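Local coordinates for uracil-DNA glycosylase (Sulfolobus tokodaii str. 7, PDB 4ZBY), which belongs to the uracil-DNA glycosylase superfamily and carries an iron/sulfur cluster together with a bound uracil, at residues F79-V84 with D107-I112. Residues are numbered along the deposited sequence; the frame is centred on the assembly and turned at random.
Sequences FITNVV and DRQIDI. With URA (uracil), chain C.
Gln109 brings the oxygen of its side-chain amide up to Thr81 and sets the nitrogen at the edge of the Phe79 ring, packing helix 96-113 onto one face of the mixed, largely parallel central sheet of this alpha/beta uracil-DNA glycosylase fold. Strand 79-82 lies between strands 37-41 and 30-31 in that sheet, and the helix passes over it with Thr81 and Gln109 as the closest backbone pair, their CA atoms 9.2 Å apart. The interface is small and buried, and Gln109 bridges most of the gap. Its chain runs extended beyond CG, which carries the amide down to the strand. Gln109 NE2 lies near the plane of the Phe79 ring, 3.9 Å from Phe79 CZ, with the amide turned 80° from the ring. Gln109 OE1 sits 3.7 Å from Thr81 CG2 and equally far from Thr81 OG1, too long for a direct bond between the two polar groups. Their partners are shared instead: Pro28 O bonds to both Thr81 OG1 and Gln109 NE2, while Lys85 NZ bonds to both Thr81 OG1 and Gln109 OE1. These bonds satisfy both ends of the buried amide and should hold its rotation. Met38 of the adjacent strand and Ile7 of helix 4-12 also touch Gln109.

Beyond Thr81, the strand turns Asn82 away from the helix and into the uracil pocket. With CG anti to its carbonyl carbon (chi1 -64°), the Asn82 amide meets uracil through a pair of hydrogen bonds. Uracil N3 donates to Asn82 OD1 at 2.7 Å, nearly straight at 168°, and Asn82 ND2 donates in return to uracil O4 at 3.0 Å.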
loop_
_atom_site.group_PDB
_atom_site.type_symbol
_atom_site.label_atom_id
_atom_site.label_comp_id
_atom_site.label_asym_id
_atom_site.label_seq_id
_atom_site.Cartn_x
_atom_site.Cartn_y
_atom_site.Cartn_z
ATOM N N PHE A 79 1.489 8.868 -1.006
ATOM C CA PHE A 79 0.843 8.143 -2.088
ATOM C C PHE A 79 0.295 6.850 -1.539
ATOM O O PHE A 79 0.977 6.162 -0.774
ATOM C CB PHE A 79 1.804 7.867 -3.258
ATOM C CG PHE A 79 1.096 7.390 -4.501
ATOM C CD1 PHE A 79 0.878 6.044 -4.707
ATOM C CD2 PHE A 79 0.625 8.308 -5.450
ATOM C CE1 PHE A 79 0.208 5.590 -5.859
ATOM C CE2 PHE A 79 -0.051 7.880 -6.589
ATOM C CZ PHE A 79 -0.267 6.509 -6.778
ATOM N N ILE A 80 -0.950 6.536 -1.899
ATOM C CA ILE A 80 -1.639 5.379 -1.313
ATOM C C ILE A 80 -2.226 4.505 -2.409
ATOM O O ILE A 80 -2.938 5.006 -3.278
ATOM C CB ILE A 80 -2.789 5.827 -0.383
ATOM C CG1 ILE A 80 -2.247 6.667 0.782
ATOM C CG2 ILE A 80 -3.555 4.593 0.120
ATOM C CD1 ILE A 80 -3.386 7.334 1.625
ATOM N N THR A 81 -1.889 3.226 -2.391
ATOM C CA THR A 81 -2.447 2.323 -3.382
ATOM C C THR A 81 -2.480 0.910 -2.801
ATOM O O THR A 81 -2.350 0.739 -1.593
ATOM C CB THR A 81 -1.647 2.401 -4.710
ATOM O OG1 THR A 81 -2.328 1.633 -5.720
ATOM C CG2 THR A 81 -0.220 1.905 -4.543
ATOM N N ASN A 82 -2.699 -0.074 -3.667
ATOM C CA ASN A 82 -2.811 -1.481 -3.280
ATOM C C ASN A 82 -2.109 -2.354 -4.297
ATOM O O ASN A 82 -1.922 -1.945 -5.432
ATOM C CB ASN A 82 -4.271 -1.936 -3.189
ATOM C CG ASN A 82 -5.051 -1.222 -2.098
ATOM O OD1 ASN A 82 -4.859 -1.476 -0.923
ATOM N ND2 ASN A 82 -5.942 -0.325 -2.495
ATOM N N VAL A 83 -1.762 -3.578 -3.904
ATOM C CA VAL A 83 -1.103 -4.491 -4.830
ATOM C C VAL A 83 -2.088 -4.961 -5.919
ATOM O O VAL A 83 -1.692 -5.175 -7.070
ATOM C CB VAL A 83 -0.477 -5.689 -4.073
ATOM C CG1 VAL A 83 -1.543 -6.486 -3.344
ATOM C CG2 VAL A 83 0.325 -6.576 -5.017
ATOM N N VAL A 84 -3.373 -5.088 -5.568
ATOM C CA VAL A 84 -4.409 -5.396 -6.534
ATOM C C VAL A 84 -5.385 -4.224 -6.541
ATOM O O VAL A 84 -5.700 -3.666 -5.482
ATOM C CB VAL A 84 -5.130 -6.716 -6.178
ATOM C CG1 VAL A 84 -6.428 -6.880 -6.946
ATOM C CG2 VAL A 84 -4.179 -7.881 -6.480
ATOM N N ASP A 107 4.523 -1.990 -9.569
ATOM C CA ASP A 107 5.929 -1.906 -9.978
ATOM C C ASP A 107 6.169 -0.585 -10.702
ATOM O O ASP A 107 7.146 0.117 -10.441
ATOM C CB ASP A 107 6.327 -3.044 -10.915
ATOM C CG ASP A 107 6.281 -4.402 -10.263
ATOM O OD1 ASP A 107 6.251 -4.491 -9.022
ATOM O OD2 ASP A 107 6.298 -5.389 -11.012
ATOM N N ARG A 108 5.269 -0.262 -11.626
ATOM C CA ARG A 108 5.422 0.948 -12.429
ATOM C C ARG A 108 5.249 2.194 -11.582
ATOM O O ARG A 108 5.932 3.207 -11.806
ATOM C CB ARG A 108 4.425 0.945 -13.586
ATOM C CG ARG A 108 4.775 -0.096 -14.641
ATOM C CD ARG A 108 3.646 -0.313 -15.647
ATOM N NE ARG A 108 3.230 0.916 -16.320
ATOM C CZ ARG A 108 2.164 0.988 -17.109
ATOM N NH1 ARG A 108 1.428 -0.100 -17.302
ATOM N NH2 ARG A 108 1.831 2.132 -17.695
ATOM N N GLN A 109 4.360 2.120 -10.597
ATOM C CA GLN A 109 4.104 3.266 -9.728
ATOM C C GLN A 109 5.319 3.515 -8.834
ATOM O O GLN A 109 5.748 4.675 -8.632
ATOM C CB GLN A 109 2.822 3.054 -8.891
ATOM C CG GLN A 109 1.578 3.089 -9.743
ATOM C CD GLN A 109 0.323 2.678 -8.985
ATOM O OE1 GLN A 109 0.352 1.719 -8.214
ATOM N NE2 GLN A 109 -0.774 3.418 -9.182
ATOM N N ILE A 110 5.870 2.432 -8.293
ATOM C CA ILE A 110 7.096 2.542 -7.506
ATOM C C ILE A 110 8.246 3.091 -8.354
ATOM O O ILE A 110 9.000 3.951 -7.888
ATOM C CB ILE A 110 7.489 1.186 -6.893
ATOM C CG1 ILE A 110 6.425 0.719 -5.914
ATOM C CG2 ILE A 110 8.864 1.273 -6.203
ATOM C CD1 ILE A 110 6.631 -0.718 -5.470
ATOM N N ASP A 111 8.366 2.619 -9.597
ATOM C CA ASP A 111 9.439 3.060 -10.496
ATOM C C ASP A 111 9.440 4.555 -10.699
ATOM O O ASP A 111 10.506 5.182 -10.848
ATOM C CB ASP A 111 9.302 2.381 -11.865
ATOM C CG ASP A 111 9.854 0.994 -11.869
ATOM O OD1 ASP A 111 10.395 0.603 -10.821
ATOM O OD2 ASP A 111 9.769 0.300 -12.916
ATOM N N ILE A 112 8.241 5.129 -10.711
ATOM C CA ILE A 112 8.084 6.543 -10.971
ATOM C C ILE A 112 8.242 7.345 -9.687
ATOM O O ILE A 112 8.984 8.328 -9.658
ATOM C CB ILE A 112 6.719 6.848 -11.606
ATOM C CG1 ILE A 112 6.700 6.420 -13.082
ATOM C CG2 ILE A 112 6.371 8.324 -11.470
ATOM C CD1 ILE A 112 5.299 6.129 -13.596
HETATM N N1 URA C . -8.146 -2.495 2.316
HETATM C C2 URA C . -7.036 -2.383 1.553
HETATM O O2 URA C . -6.163 -3.230 1.520
HETATM N N3 URA C . -7.024 -1.372 0.675
HETATM C C4 URA C . -8.003 -0.463 0.485
HETATM O O4 URA C . -7.826 0.452 -0.301
HETATM C C5 URA C . -9.140 -0.604 1.306
HETATM C C6 URA C . -9.192 -1.608 2.213
#